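Local atomic coordinates of Isomerase/lactonizing enzyme (Agrobacterium fabrum str. C58, PDB entry 2NQL), a protein that is of unknown function but belongs to the mandelate racemase/muconate lactonizing enzyme family, with a capping domain and a TIM-barrel domain. Residues W66-G71 and A320-A325; F11-P16 and S52-M57; Q219-A224 and A241-E246; K184-V189 and A212-W217. All coordinates share one frame; numbering follows the deposited sequence. Where two conformers were deposited one is given.

Interaction 1. Residues W66-G71 and A320-A325; sequences WGETYG and AGIFLA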
# COMPACT_ATOMS: atom_id res chain seq x y z
N TRP A 66 8.69 -23.15 0.33
CA TRP A 66 9.18 -21.96 1.01
C TRP A 66 8.94 -20.70 0.19
O TRP A 66 9.10 -20.69 -1.05
CB TRP A 66 10.69 -22.07 1.32
CG TRP A 66 11.01 -23.01 2.47
CD1 TRP A 66 11.27 -24.36 2.39
CD2 TRP A 66 11.15 -22.66 3.84
NE1 TRP A 66 11.56 -24.85 3.63
CE2 TRP A 66 11.47 -23.84 4.55
CE3 TRP A 66 11.00 -21.45 4.57
CZ2 TRP A 66 11.70 -23.85 5.93
CZ3 TRP A 66 11.21 -21.47 5.95
CH2 TRP A 66 11.55 -22.65 6.61
N GLY A 67 8.57 -19.62 0.89
CA GLY A 67 8.47 -18.32 0.27
C GLY A 67 9.18 -17.30 1.16
O GLY A 67 9.58 -17.62 2.28
N GLU A 68 9.30 -16.07 0.66
CA GLU A 68 10.03 -15.03 1.38
C GLU A 68 9.58 -13.65 0.90
O GLU A 68 9.19 -13.50 -0.26
CB GLU A 68 11.55 -15.21 1.15
CG GLU A 68 12.47 -14.36 2.08
CD GLU A 68 13.95 -14.39 1.67
OE1 GLU A 68 14.26 -14.86 0.55
OE2 GLU A 68 14.78 -13.88 2.45
N THR A 69 9.62 -12.66 1.79
CA THR A 69 9.37 -11.29 1.39
C THR A 69 10.23 -10.39 2.30
O THR A 69 10.99 -10.88 3.12
CB THR A 69 7.85 -10.92 1.51
OG1 THR A 69 7.60 -9.62 0.99
CG2 THR A 69 7.32 -11.05 2.95
N TYR A 70 10.08 -9.08 2.12
CA TYR A 70 10.79 -8.09 2.91
C TYR A 70 10.47 -8.27 4.37
O TYR A 70 9.33 -8.52 4.76
CB TYR A 70 10.39 -6.68 2.47
CG TYR A 70 11.21 -6.16 1.31
CD1 TYR A 70 11.20 -6.82 0.07
CD2 TYR A 70 12.01 -5.02 1.45
CE1 TYR A 70 11.96 -6.33 -1.01
CE2 TYR A 70 12.77 -4.53 0.37
CZ TYR A 70 12.73 -5.20 -0.85
OH TYR A 70 13.46 -4.72 -1.92
N GLY A 71 11.51 -8.18 5.18
CA GLY A 71 11.35 -8.16 6.62
C GLY A 71 12.24 -7.15 7.30
O GLY A 71 12.30 -7.15 8.52
N ALA A 320 17.42 -13.92 2.01
CA ALA A 320 18.09 -15.20 2.28
C ALA A 320 18.44 -15.94 0.99
O ALA A 320 19.33 -16.81 0.97
CB ALA A 320 17.22 -16.08 3.17
N GLY A 321 17.75 -15.60 -0.10
CA GLY A 321 17.97 -16.27 -1.37
C GLY A 321 16.70 -16.94 -1.90
O GLY A 321 16.68 -17.37 -3.04
N ILE A 322 15.65 -17.03 -1.06
CA ILE A 322 14.39 -17.71 -1.47
C ILE A 322 13.62 -16.88 -2.53
O ILE A 322 13.30 -17.39 -3.62
CB ILE A 322 13.48 -18.04 -0.21
CG1 ILE A 322 14.18 -18.99 0.80
CG2 ILE A 322 12.07 -18.51 -0.62
CD1 ILE A 322 14.60 -20.33 0.27
N PHE A 323 13.31 -15.62 -2.22
CA PHE A 323 12.76 -14.76 -3.26
C PHE A 323 13.68 -14.45 -4.44
O PHE A 323 13.21 -14.23 -5.54
CB PHE A 323 11.96 -13.55 -2.75
CG PHE A 323 12.78 -12.49 -2.02
CD1 PHE A 323 13.72 -11.70 -2.68
CD2 PHE A 323 12.52 -12.22 -0.68
CE1 PHE A 323 14.43 -10.68 -1.99
CE2 PHE A 323 13.22 -11.23 0.03
CZ PHE A 323 14.17 -10.45 -0.63
N LEU A 324 14.99 -14.48 -4.21
CA LEU A 324 15.90 -14.34 -5.35
C LEU A 324 15.77 -15.55 -6.30
O LEU A 324 15.69 -15.37 -7.51
CB LEU A 324 17.35 -14.17 -4.90
CG LEU A 324 18.35 -14.04 -6.07
CD1 LEU A 324 18.04 -12.84 -6.95
CD2 LEU A 324 19.77 -13.97 -5.50
N ALA A 325 15.74 -16.75 -5.75
CA ALA A 325 15.56 -17.95 -6.56
C ALA A 325 14.25 -17.89 -7.34
O ALA A 325 14.22 -18.19 -8.53
CB ALA A 325 15.62 -19.18 -5.72
O HOH W 1 16.01 -13.77 -1.45

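Interaction 2. Residues F11-P16 and S52-M57; sequences FTLTQP and SVLVRM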
# COMPACT_ATOMS: atom_id res chain seq x y z
N PHE A 11 8.27 -16.92 9.75
CA PHE A 11 9.53 -16.76 10.47
C PHE A 11 10.22 -15.49 10.03
O PHE A 11 9.95 -14.97 8.95
CB PHE A 11 10.52 -17.89 10.15
CG PHE A 11 9.99 -19.26 10.44
CD1 PHE A 11 10.17 -19.84 11.69
CD2 PHE A 11 9.37 -20.00 9.43
CE1 PHE A 11 9.71 -21.15 11.95
CE2 PHE A 11 8.89 -21.31 9.68
CZ PHE A 11 9.06 -21.87 10.94
N THR A 12 11.10 -14.99 10.89
CA THR A 12 12.12 -14.03 10.44
C THR A 12 13.50 -14.69 10.49
O THR A 12 13.74 -15.61 11.28
CB THR A 12 12.16 -12.76 11.30
OG1 THR A 12 12.26 -13.12 12.68
CG2 THR A 12 10.89 -11.94 11.05
N LEU A 13 14.36 -14.23 9.61
CA LEU A 13 15.81 -14.52 9.69
C LEU A 13 16.50 -13.17 9.81
O LEU A 13 16.38 -12.33 8.92
CB LEU A 13 16.25 -15.29 8.44
CG LEU A 13 17.77 -15.54 8.23
CD1 LEU A 13 18.36 -16.11 9.49
CD2 LEU A 13 18.01 -16.51 7.05
N THR A 14 17.21 -12.97 10.91
CA THR A 14 17.87 -11.71 11.19
C THR A 14 19.35 -12.02 11.39
O THR A 14 19.69 -12.94 12.12
CB THR A 14 17.35 -11.06 12.51
OG1 THR A 14 15.92 -11.03 12.49
CG2 THR A 14 17.86 -9.63 12.65
N GLN A 15 20.20 -11.26 10.71
CA GLN A 15 21.66 -11.39 10.86
C GLN A 15 22.31 -10.01 10.79
O GLN A 15 21.78 -9.07 10.16
CB GLN A 15 22.24 -12.25 9.74
CG GLN A 15 21.83 -13.73 9.78
CD GLN A 15 22.87 -14.61 9.15
OE1 GLN A 15 22.99 -14.65 7.92
NE2 GLN A 15 23.64 -15.28 9.97
N PRO A 16 23.52 -9.89 11.39
CA PRO A 16 24.31 -8.66 11.20
C PRO A 16 24.57 -8.37 9.73
O PRO A 16 24.74 -9.30 8.94
CB PRO A 16 25.64 -8.99 11.90
CG PRO A 16 25.28 -10.00 12.93
CD PRO A 16 24.23 -10.87 12.24
N SER A 52 14.66 -10.75 6.86
CA SER A 52 13.59 -10.97 5.89
C SER A 52 12.57 -11.88 6.56
O SER A 52 12.83 -12.48 7.61
CB SER A 52 14.13 -11.63 4.61
OG SER A 52 14.72 -12.87 4.88
N VAL A 53 11.40 -11.98 5.93
CA VAL A 53 10.34 -12.85 6.44
C VAL A 53 10.28 -14.09 5.58
O VAL A 53 10.19 -13.96 4.36
CB VAL A 53 8.95 -12.14 6.41
CG1 VAL A 53 7.78 -13.18 6.62
CG2 VAL A 53 8.90 -11.04 7.49
N LEU A 54 10.31 -15.26 6.20
CA LEU A 54 10.24 -16.53 5.48
C LEU A 54 8.92 -17.22 5.79
O LEU A 54 8.42 -17.14 6.93
CB LEU A 54 11.39 -17.45 5.93
CG LEU A 54 12.76 -17.06 5.36
CD1 LEU A 54 13.85 -17.70 6.20
CD2 LEU A 54 12.83 -17.58 3.93
N VAL A 55 8.36 -17.92 4.80
CA VAL A 55 7.13 -18.72 5.03
C VAL A 55 7.39 -20.17 4.66
O VAL A 55 7.89 -20.44 3.58
CB VAL A 55 5.93 -18.17 4.19
CG1 VAL A 55 4.74 -19.13 4.26
CG2 VAL A 55 5.51 -16.80 4.73
N ARG A 56 7.10 -21.09 5.59
CA ARG A 56 7.08 -22.52 5.29
C ARG A 56 5.63 -22.98 5.19
O ARG A 56 4.86 -22.83 6.16
CB ARG A 56 7.79 -23.31 6.37
CG ARG A 56 7.81 -24.84 6.10
CD ARG A 56 8.76 -25.60 7.03
NE ARG A 56 8.42 -25.47 8.45
CZ ARG A 56 9.29 -25.65 9.44
NH1 ARG A 56 10.56 -25.99 9.19
NH2 ARG A 56 8.89 -25.53 10.69
N MET A 57 5.31 -23.55 4.03
CA MET A 57 3.96 -23.97 3.67
C MET A 57 4.02 -25.47 3.43
O MET A 57 4.87 -25.95 2.66
CB MET A 57 3.52 -23.24 2.41
CG MET A 57 2.00 -23.37 2.09
SD MET A 57 1.50 -22.51 0.61
CE MET A 57 1.49 -20.80 1.22
O HOH W 2 17.27 -12.74 5.93

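Interaction 3. Residues Q219-A224 and A241-E246; sequences QTPERA and APVWTE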
# COMPACT_ATOMS: atom_id res chain seq x y z
N GLN A 219 15.05 13.81 -6.40
CA GLN A 219 15.24 14.92 -7.35
C GLN A 219 13.88 15.42 -7.76
O GLN A 219 12.94 14.63 -7.94
CB GLN A 219 15.88 14.45 -8.67
CG GLN A 219 17.33 14.27 -8.69
CD GLN A 219 17.72 12.94 -8.14
OE1 GLN A 219 17.07 11.91 -8.42
NE2 GLN A 219 18.76 12.93 -7.34
N THR A 220 13.76 16.73 -7.99
CA THR A 220 12.78 17.28 -8.91
C THR A 220 13.01 16.81 -10.31
O THR A 220 14.11 16.53 -10.64
CB THR A 220 12.78 18.83 -8.97
OG1 THR A 220 14.08 19.29 -9.29
CG2 THR A 220 12.38 19.41 -7.67
N PRO A 221 11.99 16.74 -11.13
CA PRO A 221 12.23 16.36 -12.55
C PRO A 221 13.27 17.17 -13.31
O PRO A 221 14.02 16.62 -14.13
CB PRO A 221 10.86 16.48 -13.21
CG PRO A 221 9.92 16.95 -12.17
CD PRO A 221 10.54 16.82 -10.83
N GLU A 222 13.31 18.48 -13.03
CA GLU A 222 14.23 19.40 -13.66
C GLU A 222 15.67 19.11 -13.25
O GLU A 222 16.55 19.03 -14.10
CB GLU A 222 13.81 20.85 -13.36
CG GLU A 222 12.51 21.28 -14.08
CD GLU A 222 11.22 20.80 -13.39
OE1 GLU A 222 11.20 20.64 -12.15
OE2 GLU A 222 10.21 20.58 -14.09
N ARG A 223 15.89 18.91 -11.95
CA ARG A 223 17.21 18.48 -11.43
C ARG A 223 17.63 17.10 -11.94
O ARG A 223 18.80 16.92 -12.30
CB ARG A 223 17.22 18.47 -9.90
CG ARG A 223 18.56 18.13 -9.25
CD ARG A 223 19.64 19.06 -9.75
NE ARG A 223 20.89 18.90 -9.03
CZ ARG A 223 22.08 19.26 -9.52
NH1 ARG A 223 22.18 19.79 -10.74
NH2 ARG A 223 23.17 19.09 -8.78
N ALA A 224 16.70 16.15 -11.95
CA ALA A 224 16.92 14.84 -12.57
C ALA A 224 17.45 14.98 -13.99
O ALA A 224 18.51 14.41 -14.32
CB ALA A 224 15.64 14.01 -12.55
N ALA A 241 15.12 5.40 -11.51
CA ALA A 241 14.42 6.12 -10.42
C ALA A 241 14.79 7.61 -10.36
O ALA A 241 15.36 8.09 -9.36
CB ALA A 241 14.67 5.42 -9.06
N PRO A 242 14.55 8.34 -11.47
CA PRO A 242 14.97 9.75 -11.52
C PRO A 242 14.20 10.67 -10.55
O PRO A 242 14.75 11.69 -10.10
CB PRO A 242 14.66 10.14 -12.97
CG PRO A 242 13.59 9.22 -13.40
CD PRO A 242 13.90 7.92 -12.72
N VAL A 243 12.95 10.33 -10.25
CA VAL A 243 12.09 11.16 -9.39
C VAL A 243 11.35 10.28 -8.38
O VAL A 243 11.45 9.06 -8.45
CB VAL A 243 11.08 12.03 -10.19
CG1 VAL A 243 11.81 13.05 -11.03
CG2 VAL A 243 10.22 11.16 -11.07
N TRP A 244 10.61 10.90 -7.46
CA TRP A 244 9.82 10.14 -6.49
C TRP A 244 8.81 9.25 -7.17
O TRP A 244 8.29 9.58 -8.24
CB TRP A 244 9.11 11.08 -5.52
CG TRP A 244 10.03 11.92 -4.74
CD1 TRP A 244 10.29 13.24 -4.93
CD2 TRP A 244 10.83 11.51 -3.62
NE1 TRP A 244 11.20 13.68 -4.00
CE2 TRP A 244 11.54 12.64 -3.18
CE3 TRP A 244 11.00 10.29 -2.94
CZ2 TRP A 244 12.42 12.60 -2.09
CZ3 TRP A 244 11.88 10.25 -1.86
CH2 TRP A 244 12.58 11.39 -1.45
N THR A 245 8.53 8.11 -6.55
CA THR A 245 7.59 7.11 -7.07
C THR A 245 6.20 7.69 -7.39
O THR A 245 5.59 7.37 -8.41
CB THR A 245 7.37 5.96 -6.06
OG1 THR A 245 8.62 5.50 -5.55
CG2 THR A 245 6.60 4.82 -6.71
N GLU A 246 5.72 8.56 -6.51
CA GLU A 246 4.34 9.06 -6.62
C GLU A 246 4.19 10.07 -7.77
O GLU A 246 3.07 10.33 -8.24
CB GLU A 246 3.93 9.70 -5.30
CG GLU A 246 4.16 8.84 -4.08
CD GLU A 246 5.47 9.13 -3.36
OE1 GLU A 246 6.49 9.45 -4.03
OE2 GLU A 246 5.50 9.03 -2.12

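Interaction 4. Residues K184-V189 and A212-W217; sequences KFATPV and AADMHW. With SO4 (sulfate ion), chain D.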
# COMPACT_ATOMS: atom_id res chain seq x y z
N LYS A 184 26.29 -0.92 -12.06
CA LYS A 184 25.42 0.19 -11.67
C LYS A 184 25.98 0.84 -10.42
O LYS A 184 26.45 0.14 -9.51
CB LYS A 184 23.96 -0.29 -11.47
CG LYS A 184 22.98 0.83 -11.11
CD LYS A 184 21.54 0.32 -11.00
CE LYS A 184 21.27 -0.36 -9.67
NZ LYS A 184 19.92 -0.96 -9.69
N PHE A 185 25.94 2.17 -10.37
CA PHE A 185 26.36 2.90 -9.18
C PHE A 185 25.22 3.74 -8.62
O PHE A 185 24.30 4.12 -9.36
CB PHE A 185 27.61 3.76 -9.46
CG PHE A 185 27.32 5.00 -10.25
CD1 PHE A 185 27.07 6.22 -9.60
CD2 PHE A 185 27.30 4.97 -11.64
CE1 PHE A 185 26.79 7.38 -10.33
CE2 PHE A 185 27.00 6.14 -12.39
CZ PHE A 185 26.76 7.34 -11.73
N ALA A 186 25.29 4.04 -7.33
CA ALA A 186 24.24 4.83 -6.68
C ALA A 186 24.73 6.26 -6.48
O ALA A 186 25.81 6.49 -5.92
CB ALA A 186 23.82 4.20 -5.34
N THR A 187 23.96 7.21 -7.00
CA THR A 187 24.36 8.62 -7.02
C THR A 187 24.62 9.32 -5.67
O THR A 187 25.51 10.19 -5.62
CB THR A 187 23.45 9.48 -7.96
OG1 THR A 187 22.11 9.49 -7.45
CG2 THR A 187 23.41 8.89 -9.35
N PRO A 188 23.89 8.97 -4.58
CA PRO A 188 24.28 9.47 -3.24
C PRO A 188 25.66 9.07 -2.69
O PRO A 188 26.22 9.79 -1.85
CB PRO A 188 23.18 8.91 -2.31
CG PRO A 188 22.01 8.65 -3.21
CD PRO A 188 22.64 8.17 -4.49
N VAL A 189 26.20 7.94 -3.16
CA VAL A 189 27.56 7.48 -2.79
C VAL A 189 28.64 8.43 -3.33
O VAL A 189 29.71 8.60 -2.73
CB VAL A 189 27.78 6.00 -3.25
CG1 VAL A 189 29.10 5.43 -2.75
CG2 VAL A 189 26.63 5.10 -2.75
N ALA A 212 25.23 1.96 -15.51
CA ALA A 212 23.98 2.62 -15.17
C ALA A 212 24.07 3.47 -13.91
O ALA A 212 24.92 3.22 -13.02
CB ALA A 212 22.87 1.57 -15.02
N ALA A 213 23.16 4.44 -13.81
CA ALA A 213 23.08 5.31 -12.65
C ALA A 213 21.75 5.13 -11.93
O ALA A 213 20.69 5.36 -12.52
CB ALA A 213 23.24 6.76 -13.05
N ASP A 214 21.84 4.73 -10.67
CA ASP A 214 20.67 4.73 -9.79
C ASP A 214 20.54 6.12 -9.12
O ASP A 214 21.30 6.49 -8.21
CB ASP A 214 20.73 3.58 -8.78
CG ASP A 214 19.61 3.63 -7.73
OD1 ASP A 214 18.57 4.30 -7.97
OD2 ASP A 214 19.77 3.02 -6.65
N MET A 215 19.55 6.86 -9.59
CA MET A 215 19.37 8.25 -9.20
C MET A 215 18.60 8.38 -7.90
O MET A 215 18.51 9.49 -7.35
CB MET A 215 18.69 9.02 -10.32
CG MET A 215 19.59 9.17 -11.53
SD MET A 215 18.80 10.18 -12.77
CE MET A 215 19.06 11.80 -12.02
N HIS A 216 18.05 7.26 -7.42
CA HIS A 216 17.65 7.12 -6.04
C HIS A 216 16.61 8.17 -5.65
O HIS A 216 16.65 8.69 -4.53
CB HIS A 216 18.86 7.18 -5.11
CG HIS A 216 18.90 6.08 -4.11
ND1 HIS A 216 19.43 4.84 -4.39
CD2 HIS A 216 18.47 6.02 -2.83
CE1 HIS A 216 19.32 4.07 -3.33
NE2 HIS A 216 18.74 4.76 -2.36
N TRP A 217 15.70 8.47 -6.57
CA TRP A 217 14.43 9.20 -6.31
C TRP A 217 14.46 10.71 -5.97
O TRP A 217 13.59 11.44 -6.43
CB TRP A 217 13.54 8.47 -5.30
CG TRP A 217 13.24 7.05 -5.63
CD1 TRP A 217 12.26 6.59 -6.49
CD2 TRP A 217 13.87 5.89 -5.08
NE1 TRP A 217 12.26 5.21 -6.50
CE2 TRP A 217 13.24 4.76 -5.66
CE3 TRP A 217 14.92 5.69 -4.16
CZ2 TRP A 217 13.62 3.45 -5.34
CZ3 TRP A 217 15.29 4.39 -3.85
CH2 TRP A 217 14.63 3.29 -4.44
S SO4 D . 17.70 1.52 -0.76
O1 SO4 D . 16.35 1.60 -0.21
O2 SO4 D . 18.37 2.78 -0.42
O3 SO4 D . 18.43 0.40 -0.18
O4 SO4 D . 17.62 1.37 -2.21

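Interaction 1. Residues W66-G71 and A320-A325
Glu68 OE1 is the best-held polar atom here, gripped by three donors. Phe323 N reaches it with a nearly straight bond of 3.0 Å, 164° at the hydrogen, received on the anti lone pair of Glu68 OE1. Ile322 N also lies 3.0 Å from Glu68 OE1, but that bond is strongly bent and weak. Water 1 is the third donor, 2.9 Å from Glu68 OE1. The same water accepts from Gly321 N and Leu324 N. The other oxygen, Glu68 OE2, takes Ala320 N on its syn lone pair at 2.7 Å and 169°, and also pairs with Ser52 OG on the adjoining strand. Bonds at both oxygens fix the rotation of the carboxylate.

This is a contact between the two domains of an enolase-superfamily chain. Strand 64-70 belongs to the antiparallel sheet of the N-terminal capping domain, and helix 322-331 to the barrel domain. The carboxylate sits at the helix start, where Gly321 is the N-cap residue. The helix end probably stabilises its negative charge. The Glu68 chain is extended, with CG anti to the backbone N, and so it spans the gap.

Phe323 lies obliquely against this chain. Its CD2 is 3.5 Å from Glu68 CG, and the ring and carboxylate planes are 39° apart. Water 1 sits above one face of the Phe323 ring, near the rim. Ile322 points its CG2 branch at the strand backbone, 3.6 Å from Gly67 C. The same Ile322 CG2 is 4.3 Å from Trp66 CB; the indole end leads away, and Trp66 also packs on Arg376 and Pro377.

Interaction 2. Residues F11-P16 and S52-M57
This is an antiparallel strand pairing in the N-terminal capping domain of an enolase-superfamily fold. Strands 5-15 and 50-59 are the two inner strands of a four-stranded sheet. Strand 64-70 flanks 50-59, and strand 386-387 flanks 5-15. The short segments are well twisted, with their directions 140° apart.

Two hydrogen-bonded pairs enclose one non-hydrogen-bonded pair. In the first, Phe11 N gives to Leu54 O at 2.8 Å, in the carbonyl plane. The return bond, Leu54 N to Phe11 O, is also 2.8 Å, but here the donor stands 36° above the carbonyl plane. In the second pair, Leu13 N reaches Ser52 O at 3.1 Å and Ser52 N gives back to Leu13 O. Water 2 donates to both Leu13 O and Ser52 OG and so links the two strands beside this pair. Ser52 OG also bonds to Glu68.

Thr12 and Val53 lie between these pairs and point to the other face, where Pro75 of helix 75-90 packs on both. Their CG2 methyls meet obliquely, 4.2 Å from Thr12 CG2 to Val53 CG2.

On the face of Phe11, Leu13 and Leu54, Leu54 CD1 comes within 4.1 Å of Leu13 CB. Phe11 CB lies 4.3 Å from Leu54 CB. The Phe11 ring extends along the partner strand toward Arg56, whose chain leaves anti to its backbone N and bends at chi3. Glu9 holds the guanidinium by a salt bridge. The ring meets it edge-on, over one guanidinium face with the planes 82° apart, and Phe11 CZ lies 3.7 Å from Arg56 NH2.

Interaction 3. Residues Q219-A224 and A241-E246
The contact lies in the TIM-barrel domain, where the start of helix 221-231 packs on the loop that follows strand 239-240. Glu240, just before this loop, is a ligand of the sodium ion. Thr220 is the N-cap of the helix. Its OG1 accepts from Arg223 N at 3.2 Å, with 159° at the hydrogen. This capping bond fixes the first turn, together with a bond of 2.9 Å from Ala224 N to Thr220 O.

Apolar contacts join the helix start to the loop. Val243 holds its CG1 branch anti to the carbonyl carbon, and this methyl packs against the start of the helix. It sits 3.7 Å from Pro221 CA. The Pro221 and Val243 side chains cross at about a right angle. Ala224, one turn on, points its methyl at the loop, and its CB is 4.0 Å from Pro242 CB. Helix 248-255 packs against this group, with Val254 touching Pro221, Ala224 and Pro242. The Gln219 side chain also lies along the Pro242 carbonyl, with Gln219 CB 3.3 Å from Pro242 O.

The Trp244 ring makes a cation-pi contact with Arg110 of the second subunit. Back at the helix start, Gln219 O lies 3.6 Å from Val243 CG1.

Interaction 4. Residues K184-V189 and A212-W217
Backbone bonds come first. Phe185 N gives to Ala212 O at 3.0 Å, Asp214 N to Phe185 O at 2.9 Å, nearly along the C=O axis, and Thr187 N to Asp214 O at 3.0 Å. The last is almost straight, with 178° at the hydrogen.

Packing fills both faces. On one, Lys184 crosses Asp214 obliquely, with Lys184 CD near Asp214 CB, and Lys184 CG is 4.0 Å from Ala212 CB. On the other, one face of the Phe185 ring meets Ala213, with Phe185 CZ 3.8 Å from Ala213 CB. Pro188 crosses His216 at about a right angle, with Pro188 CD 4.0 Å from His216 CB.

The two strands run parallel in a beta-alpha-beta unit of the TIM barrel, joined through helix 194-205.

Polar groups gather toward the C-terminal ends of the strands, where Lys184 NZ forms a salt bridge with Glu240, a sodium ligand. His216 ND1 gives to Asp214 OD2 at 2.9 Å, from above the carboxylate plane. His216 NE2 bonds to sulfate O2 at 2.8 Å, in the ring plane. With both ring nitrogens donating, the imidazole is probably protonated, and the carboxylate would support that charge. Trp217 lays CZ3 over the centre of that ring.

From the N terminus, interaction 2 closes first. It pairs strand 5-15 with strand 50-59 around a loop of 35 residues. Interaction 1 opens just after, at strand 64-70, and closes only at residues 320-325. Its long loop contains most of the barrel, including interaction 4 and then interaction 3. No two contacts cross. Interactions 1 and 2 touch in the capping sheet; interaction 2 joins two of its strands, and interaction 1 ties the sheet to the barrel domain. Interactions 4 and 3 touch near the sodium ion, with Trp217 N 2.8 Å from Ala241 O, and join successive barrel units. Interactions 2 and 3 lie farthest apart, with centres about 33 Å from each other.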